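Thioredoxin-like protein (Klebsiella pneumoniae subsp. pneumoniae MGH 78578, PDB 3TY1) is of unconfirmed function but has the supersandwich fold of the galactose mutarotase group and probably binds carbohydrate, perhaps as an aldose 1-epimerase. Local coordinates at residues G42-G47 with P93-L98; E99-N102 with L107-F110. All blocks are in the same frame, centred on the assembly; numbering follows the deposited sequence.

Interaction 1: residues G42-G47 with P93-L98; sequences GGKQEG and PAFINL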
# COMPACT_ATOMS: atom_id res chain seq x y z
N GLY A 42 -9.03 -10.51 8.96
CA GLY A 42 -10.04 -9.51 9.28
C GLY A 42 -9.52 -8.08 9.27
O GLY A 42 -8.37 -7.81 9.68
N GLY A 43 -10.34 -7.16 8.78
CA GLY A 43 -9.94 -5.76 8.79
C GLY A 43 -8.60 -5.50 8.10
O GLY A 43 -8.29 -6.14 7.11
N LYS A 44 -7.81 -4.59 8.66
CA LYS A 44 -6.50 -4.25 8.11
C LYS A 44 -5.40 -5.21 8.61
O LYS A 44 -4.23 -5.06 8.28
CB LYS A 44 -6.16 -2.81 8.44
CG LYS A 44 -7.03 -1.83 7.75
CD LYS A 44 -6.56 -0.39 7.90
CE LYS A 44 -6.59 0.10 9.34
NZ LYS A 44 -6.38 1.59 9.46
N GLN A 45 -5.82 -6.25 9.30
CA GLN A 45 -4.95 -7.26 9.89
C GLN A 45 -4.81 -8.47 8.96
O GLN A 45 -4.11 -9.42 9.27
CB GLN A 45 -5.53 -7.52 11.32
CG GLN A 45 -5.36 -8.74 11.94
CD GLN A 45 -6.01 -8.78 13.27
OE1 GLN A 45 -5.58 -8.10 14.21
NE2 GLN A 45 -6.96 -9.69 13.42
N GLU A 46 -5.45 -8.42 7.78
CA GLU A 46 -5.42 -9.54 6.86
C GLU A 46 -3.99 -9.91 6.44
O GLU A 46 -3.27 -9.08 5.93
CB GLU A 46 -6.24 -9.27 5.59
CG GLU A 46 -6.24 -10.47 4.59
CD GLU A 46 -6.69 -11.83 5.21
OE1 GLU A 46 -7.73 -11.86 5.89
OE2 GLU A 46 -6.04 -12.86 4.98
N GLY A 47 -3.59 -11.13 6.74
CA GLY A 47 -2.26 -11.63 6.39
C GLY A 47 -1.16 -11.34 7.41
O GLY A 47 -0.09 -11.86 7.26
N PRO A 93 1.38 -3.84 7.17
CA PRO A 93 1.90 -2.59 6.56
C PRO A 93 1.39 -2.26 5.14
O PRO A 93 1.43 -1.09 4.75
CB PRO A 93 3.40 -2.85 6.52
CG PRO A 93 3.64 -3.68 7.73
CD PRO A 93 2.48 -4.63 7.76
N ALA A 94 0.91 -3.26 4.39
CA ALA A 94 0.24 -3.03 3.08
C ALA A 94 -0.94 -2.06 3.14
O ALA A 94 -1.30 -1.45 2.13
CB ALA A 94 -0.19 -4.35 2.47
N PHE A 95 -1.55 -1.93 4.31
CA PHE A 95 -2.68 -1.03 4.52
C PHE A 95 -2.31 0.27 5.24
O PHE A 95 -3.20 0.99 5.68
CB PHE A 95 -3.77 -1.74 5.35
CG PHE A 95 -4.37 -2.90 4.64
CD1 PHE A 95 -5.10 -2.72 3.46
CD2 PHE A 95 -4.22 -4.17 5.13
CE1 PHE A 95 -5.69 -3.81 2.80
CE2 PHE A 95 -4.76 -5.26 4.45
CZ PHE A 95 -5.50 -5.07 3.30
N ILE A 96 -1.01 0.56 5.39
CA ILE A 96 -0.61 1.82 6.02
C ILE A 96 0.13 2.61 4.99
O ILE A 96 1.00 2.04 4.32
CB ILE A 96 0.33 1.59 7.24
CG1 ILE A 96 -0.43 0.88 8.36
CG2 ILE A 96 0.97 2.95 7.73
CD1 ILE A 96 0.21 0.97 9.68
N ASN A 97 -0.19 3.90 4.86
CA ASN A 97 0.60 4.83 4.04
C ASN A 97 1.32 5.74 5.05
O ASN A 97 0.69 6.63 5.63
CB ASN A 97 -0.28 5.65 3.09
CG ASN A 97 0.52 6.61 2.25
OD1 ASN A 97 1.70 6.86 2.52
ND2 ASN A 97 -0.09 7.13 1.18
N LEU A 98 2.60 5.50 5.27
CA LEU A 98 3.39 6.24 6.27
C LEU A 98 3.48 7.74 5.98
O LEU A 98 3.59 8.56 6.93
CB LEU A 98 4.80 5.61 6.44
CG LEU A 98 4.89 4.18 7.00
CD1 LEU A 98 6.36 3.61 6.82
CD2 LEU A 98 4.43 4.09 8.47
O HOH W 1 -3.96 2.19 8.09
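Phe95 reaches across to Lys44 and joins two loops of a galactose mutarotase-like supersandwich, at a place where the chain meets a second subunit: the connection between strands 33-39 and 49-55, and the long passage from strand 79-81 to helix 100-103. The two side chains run obliquely past each other. The methylene chain of Lys44 lies beside the base of the phenylalanine side chain, with CD 4.0 Å from Phe95 CB, and the ring reaches beyond it to the lysine backbone, where Phe95 CD2 is 3.3 Å from Lys44 O. Farther out, Glu46 O lies near the ring plane, at the edge, 4.4 Å from Phe95 CE2. A phenylalanine suits this place because its CB packs on the lysine methylenes while its apolar ring fits beside the backbone of Lys44 and Glu46 without needing a polar partner of its own. Glu46 takes part mainly through its backbone and CB; its carboxylate turns away to His41, and its carbonyl accepts a bond from Asn92.

The 42-47 loop is held in shape by a backbone bond from Gln45 N to Gly42 O (3.0 Å). Gly42 and Gly43 both have positive phi, a conformation that glycine adopts easily. Around the contact, Lys44 also packs on Pro143 of the second subunit, and Phe95 on Asn92 of that subunit.

Lysine joins an aliphatic stem to a charged end. A bend at chi3 (-64°) turns that end to a water, which accepts from Lys44 NZ at 2.8 Å and donates to Phe95 O, also at 2.8 Å.

Interaction 2: residues E99-N102 with L107-F110; sequences ESRN and LEGF
Ser100 faces Glu108 across two waters. One donates to Ser100 OG at 2.9 Å and to Glu108 OE2; the other gives Ser100 OG a weak bond and Glu108 OE1 a firmer one of 2.8 Å. Serine suits the place because its hydroxyl can bond to Asn97 O and still accept from both waters.

Arg101 follows and makes the direct link. Its chain is extended from CG to NE, and Arg101 NE donates to Glu108 OE2 at 2.9 Å, nearly straight at 171°. The oxygen lies close to the guanidinium plane and accepts the N-H through its anti lone pair, while the two planar groups stand 76° apart. A weak second bond runs from Arg101 NH2 to the same oxygen. Arginine suits the place because its several N-H groups can serve different acceptors: Arg101 NH1 pairs with Glu120 of the second subunit. Glu108 is likewise shared, its OE1 meeting Lys138 of that subunit. The alternating charges probably offset one another in this buried setting.

The result is a buried intersubunit salt-bridge network, built on a short, weakly bonded helical turn, in which Arg101 and Asn102 have left-handed backbone angles, and on the 3-10 turn after it.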
# COMPACT_ATOMS: atom_id res chain seq x y z
N GLU A 99 3.38 8.11 4.70
CA GLU A 99 3.41 9.51 4.29
C GLU A 99 2.09 10.24 4.55
O GLU A 99 2.06 11.47 4.59
CB GLU A 99 3.80 9.63 2.80
CG GLU A 99 5.30 9.43 2.50
CD GLU A 99 5.76 8.00 2.55
OE1 GLU A 99 4.92 7.06 2.47
OE2 GLU A 99 7.00 7.81 2.65
N SER A 100 1.00 9.49 4.74
CA SER A 100 -0.29 10.12 4.95
C SER A 100 -0.35 10.90 6.30
O SER A 100 0.50 10.75 7.19
CB SER A 100 -1.43 9.08 4.81
OG SER A 100 -1.42 8.22 5.90
N ARG A 101 -1.34 11.78 6.40
CA ARG A 101 -1.46 12.68 7.53
C ARG A 101 -0.15 13.46 7.76
O ARG A 101 0.29 13.64 8.91
CB ARG A 101 -1.89 11.92 8.80
CG ARG A 101 -3.14 11.11 8.64
CD ARG A 101 -3.51 10.42 9.96
NE ARG A 101 -4.67 9.55 9.79
CZ ARG A 101 -5.95 9.89 10.04
NH1 ARG A 101 -6.32 11.11 10.43
NH2 ARG A 101 -6.89 8.99 9.87
N ASN A 102 0.49 13.86 6.67
CA ASN A 102 1.74 14.64 6.73
C ASN A 102 2.86 13.90 7.50
O ASN A 102 3.48 14.45 8.41
CB ASN A 102 1.46 16.01 7.39
CG ASN A 102 2.61 16.99 7.27
OD1 ASN A 102 3.41 16.89 6.36
ND2 ASN A 102 2.65 18.00 8.19
N LEU A 107 0.81 6.36 13.02
CA LEU A 107 -0.19 6.37 14.08
C LEU A 107 -1.36 5.38 13.87
O LEU A 107 -2.02 4.99 14.82
CB LEU A 107 -0.72 7.78 14.31
CG LEU A 107 0.25 8.86 14.86
CD1 LEU A 107 -0.50 10.19 14.86
CD2 LEU A 107 0.75 8.53 16.26
N GLU A 108 -1.62 4.99 12.62
CA GLU A 108 -2.68 4.05 12.29
C GLU A 108 -2.36 2.61 12.68
O GLU A 108 -3.27 1.76 12.70
CB GLU A 108 -3.04 4.16 10.79
CG GLU A 108 -3.48 5.60 10.40
CD GLU A 108 -3.95 5.77 8.96
OE1 GLU A 108 -3.86 4.83 8.14
OE2 GLU A 108 -4.44 6.89 8.66
N GLY A 109 -1.09 2.33 12.97
CA GLY A 109 -0.65 1.00 13.39
C GLY A 109 -0.16 0.84 14.81
O GLY A 109 0.12 -0.28 15.26
N PHE A 110 -0.13 1.93 15.57
CA PHE A 110 0.59 1.94 16.85
C PHE A 110 -0.19 1.41 18.02
O PHE A 110 -1.16 2.04 18.50
CB PHE A 110 1.15 3.35 17.15
CG PHE A 110 1.96 3.45 18.44
CD1 PHE A 110 2.87 2.47 18.79
CD2 PHE A 110 1.88 4.58 19.24
CE1 PHE A 110 3.65 2.57 19.97
CE2 PHE A 110 2.65 4.68 20.38
CZ PHE A 110 3.53 3.68 20.75
O HOH W 2 -4.24 7.84 6.35
O HOH W 3 -2.68 5.19 5.61

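In the fold
Interactions 1 and 2 follow one another along the chain, with residues 93-98 running directly into 99-102. Their centres lie about 12 Å apart, on the same side of the chain's centre. Ile96 joins them physically: its CD1 packs 3.8 Å from Gly109 N, so the passage that presents Phe95 to the 42-47 loop also leans on the turn carrying Glu108. Interaction 1 is a surface contact of hydrocarbon and water, whereas interaction 2 is buried and ionic, yet both border the second subunit of the three-chain assembly. Together they tie loops of the supersandwich to the subunit interface.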